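Local coordinates for protein Bd3460 (Bdellovibrio bacteriovorus HD100, PDB 5CED) that binds the penicillin-binding protein Bd3459 through its ankyrin repeats and probably regulates it, protecting the predator from its own enzyme, at residues E35-G40 / M68-G73. Residues are numbered along the deposited sequence; the frame is centred on the assembly and turned at random.
Sequences EAAEQG and MNAAMG. With PNM (open form - penicillin g), chain C.
A37 of helix 31-39 packs against N69 and A70 of helix 66-72. Its CB lies 3.9 Å from N69 CB and 4.3 Å from A70 CB. With such small groups at the interface, the two short helical segments approach to 7.0 Å between axes. They run nearly parallel, at 19°.

The backbones themselves touch through two CA-H...O contacts in opposite directions. A70 CA sits 3.4 Å from A37 O, and E38 CA sits 3.5 Å from N69 O. No hydrogen bond joins the two segments.

E38 gives the largest share of the contact. Its CG is anti to the backbone N (chi1 -159°), and the extended chain carries the carboxylate past N69 to M72. On the way, E38 CB passes 3.7 Å from N69 OD1. The carboxylate and amide planes are turned 59° apart. At the end, M72 CE meets E38 OE2 at 3.7 Å; the methionine chain bends at its last torsion and brings its methyl to the carboxylate.

N69 ND2 is hydrogen-bonded to T65 O, which fixes the amide against the chain just before helix 66-72. N75 ND2 bonds to both A37 O and E38 O. E38 OE2 bonds to Y388 OH of the Bd3459 chain.

Two helices of the ankyrin-repeat region pack side by side here, as in ankyrin stacks. The opened penicillin G comes up to the same carboxylate, with C21 of its phenyl ring 3.5 Å from E38 OE2. The ligand's hydrogen bonds go to S70, T358 and S360 of the Bd3459 chain. Bd3460 thus adds one side of the phenyl ring's surroundings, with a carboxylate buried at the protein-protein interface, oriented by Y388 of Bd3459 and probably charged.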
loop_
_atom_site.group_PDB
_atom_site.type_symbol
_atom_site.label_atom_id
_atom_site.label_comp_id
_atom_site.label_asym_id
_atom_site.label_seq_id
_atom_site.Cartn_x
_atom_site.Cartn_y
_atom_site.Cartn_z
ATOM N N GLU B 35 -4.676 -10.724 -16.244
ATOM C CA GLU B 35 -5.362 -10.046 -15.145
ATOM C C GLU B 35 -5.156 -10.733 -13.788
ATOM O O GLU B 35 -4.886 -10.081 -12.770
ATOM C CB GLU B 35 -6.856 -9.882 -15.456
ATOM C CG GLU B 35 -7.100 -8.810 -16.505
ATOM C CD GLU B 35 -8.535 -8.749 -16.986
ATOM O OE1 GLU B 35 -9.391 -9.480 -16.444
ATOM O OE2 GLU B 35 -8.818 -7.971 -17.922
ATOM N N ALA B 36 -5.269 -12.052 -13.782
ATOM C CA ALA B 36 -5.056 -12.827 -12.571
ATOM C C ALA B 36 -3.659 -12.653 -11.999
ATOM O O ALA B 36 -3.491 -12.478 -10.804
ATOM C CB ALA B 36 -5.326 -14.291 -12.854
ATOM N N ALA B 37 -2.659 -12.714 -12.872
ATOM C CA ALA B 37 -1.285 -12.563 -12.499
ATOM C C ALA B 37 -1.010 -11.178 -11.875
ATOM O O ALA B 37 -0.247 -11.088 -10.905
ATOM C CB ALA B 37 -0.396 -12.774 -13.706
ATOM N N GLU B 38 -1.587 -10.120 -12.449
ATOM C CA GLU B 38 -1.442 -8.784 -11.874
ATOM C C GLU B 38 -2.143 -8.623 -10.556
ATOM O O GLU B 38 -1.588 -8.035 -9.642
ATOM C CB GLU B 38 -1.937 -7.688 -12.803
ATOM C CG GLU B 38 -1.322 -6.328 -12.442
ATOM C CD GLU B 38 -2.003 -5.185 -13.148
ATOM O OE1 GLU B 38 -2.965 -5.473 -13.911
ATOM O OE2 GLU B 38 -1.615 -4.006 -12.909
ATOM N N GLN B 39 -3.362 -9.138 -10.459
ATOM C CA GLN B 39 -4.162 -8.976 -9.224
ATOM C C GLN B 39 -3.686 -9.825 -8.069
ATOM O O GLN B 39 -3.965 -9.515 -6.920
ATOM C CB GLN B 39 -5.622 -9.248 -9.523
ATOM C CG GLN B 39 -6.163 -8.155 -10.409
ATOM C CD GLN B 39 -7.590 -8.362 -10.828
ATOM O OE1 GLN B 39 -8.311 -9.201 -10.281
ATOM N NE2 GLN B 39 -8.023 -7.568 -11.800
ATOM N N GLY B 40 -2.936 -10.873 -8.378
ATOM C CA GLY B 40 -2.360 -11.732 -7.364
ATOM C C GLY B 40 -3.203 -12.934 -7.003
ATOM O O GLY B 40 -3.063 -13.448 -5.912
ATOM N N MET B 68 5.330 -10.429 -16.642
ATOM C CA MET B 68 5.398 -8.988 -16.482
ATOM C C MET B 68 4.251 -8.483 -15.613
ATOM O O MET B 68 4.452 -7.596 -14.753
ATOM C CB MET B 68 5.367 -8.233 -17.806
ATOM C CG MET B 68 6.550 -8.410 -18.744
ATOM S SD MET B 68 6.059 -7.756 -20.392
ATOM C CE MET B 68 7.227 -8.680 -21.362
ATOM N N ASN B 69 3.069 -9.025 -15.837
ATOM C CA ASN B 69 1.938 -8.726 -14.976
ATOM C C ASN B 69 2.173 -9.086 -13.504
ATOM O O ASN B 69 1.906 -8.274 -12.603
ATOM C CB ASN B 69 0.704 -9.432 -15.493
ATOM C CG ASN B 69 0.018 -8.651 -16.588
ATOM O OD1 ASN B 69 -0.676 -7.690 -16.285
ATOM N ND2 ASN B 69 0.224 -9.028 -17.851
ATOM N N ALA B 70 2.666 -10.302 -13.257
ATOM C CA ALA B 70 2.965 -10.724 -11.882
ATOM C C ALA B 70 4.018 -9.856 -11.251
ATOM O O ALA B 70 3.873 -9.469 -10.089
ATOM C CB ALA B 70 3.419 -12.163 -11.818
ATOM N N ALA B 71 5.067 -9.542 -12.007
ATOM C CA ALA B 71 6.142 -8.680 -11.498
ATOM C C ALA B 71 5.679 -7.294 -11.104
ATOM O O ALA B 71 5.998 -6.810 -10.005
ATOM C CB ALA B 71 7.252 -8.554 -12.506
ATOM N N MET B 72 4.935 -6.668 -12.025
ATOM C CA MET B 72 4.361 -5.345 -11.832
ATOM C C MET B 72 3.511 -5.287 -10.586
ATOM O O MET B 72 3.561 -4.318 -9.838
ATOM C CB MET B 72 3.480 -4.976 -13.029
ATOM C CG MET B 72 2.732 -3.679 -12.865
ATOM S SD MET B 72 2.291 -3.005 -14.475
ATOM C CE MET B 72 1.341 -4.367 -15.096
ATOM N N GLY B 73 2.712 -6.318 -10.365
ATOM C CA GLY B 73 1.877 -6.335 -9.173
ATOM C C GLY B 73 2.544 -6.763 -7.883
ATOM O O GLY B 73 1.891 -6.818 -6.862
HETATM O O8 PNM C . -4.719 3.160 -5.844
HETATM C C7 PNM C . -5.208 2.334 -5.104
HETATM N N4 PNM C . -3.324 0.990 -4.199
HETATM C C3 PNM C . -2.016 1.039 -5.402
HETATM C C11 PNM C . -1.020 1.965 -4.930
HETATM O O13 PNM C . -0.936 2.265 -3.657
HETATM O O12 PNM C . -0.237 2.462 -5.788
HETATM C C2 PNM C . -1.756 -0.346 -5.582
HETATM C C10 PNM C . -1.181 -0.549 -6.993
HETATM C C9 PNM C . -0.698 -0.871 -4.584
HETATM S S1 PNM C . -3.328 -1.186 -5.394
HETATM C C5 PNM C . -4.259 0.055 -4.614
HETATM C C6 PNM C . -4.992 0.974 -5.630
HETATM N N14 PNM C . -5.393 0.633 -6.910
HETATM C C15 PNM C . -6.003 -0.481 -7.457
HETATM O O16 PNM C . -6.415 -1.363 -6.776
HETATM C C17 PNM C . -6.114 -0.387 -9.002
HETATM C C18 PNM C . -5.460 -1.618 -9.614
HETATM C C19 PNM C . -6.110 -2.230 -10.692
HETATM C C20 PNM C . -5.548 -3.390 -11.258
HETATM C C21 PNM C . -4.370 -3.913 -10.752
HETATM C C22 PNM C . -3.718 -3.270 -9.672
HETATM C C23 PNM C . -4.277 -2.122 -9.122
#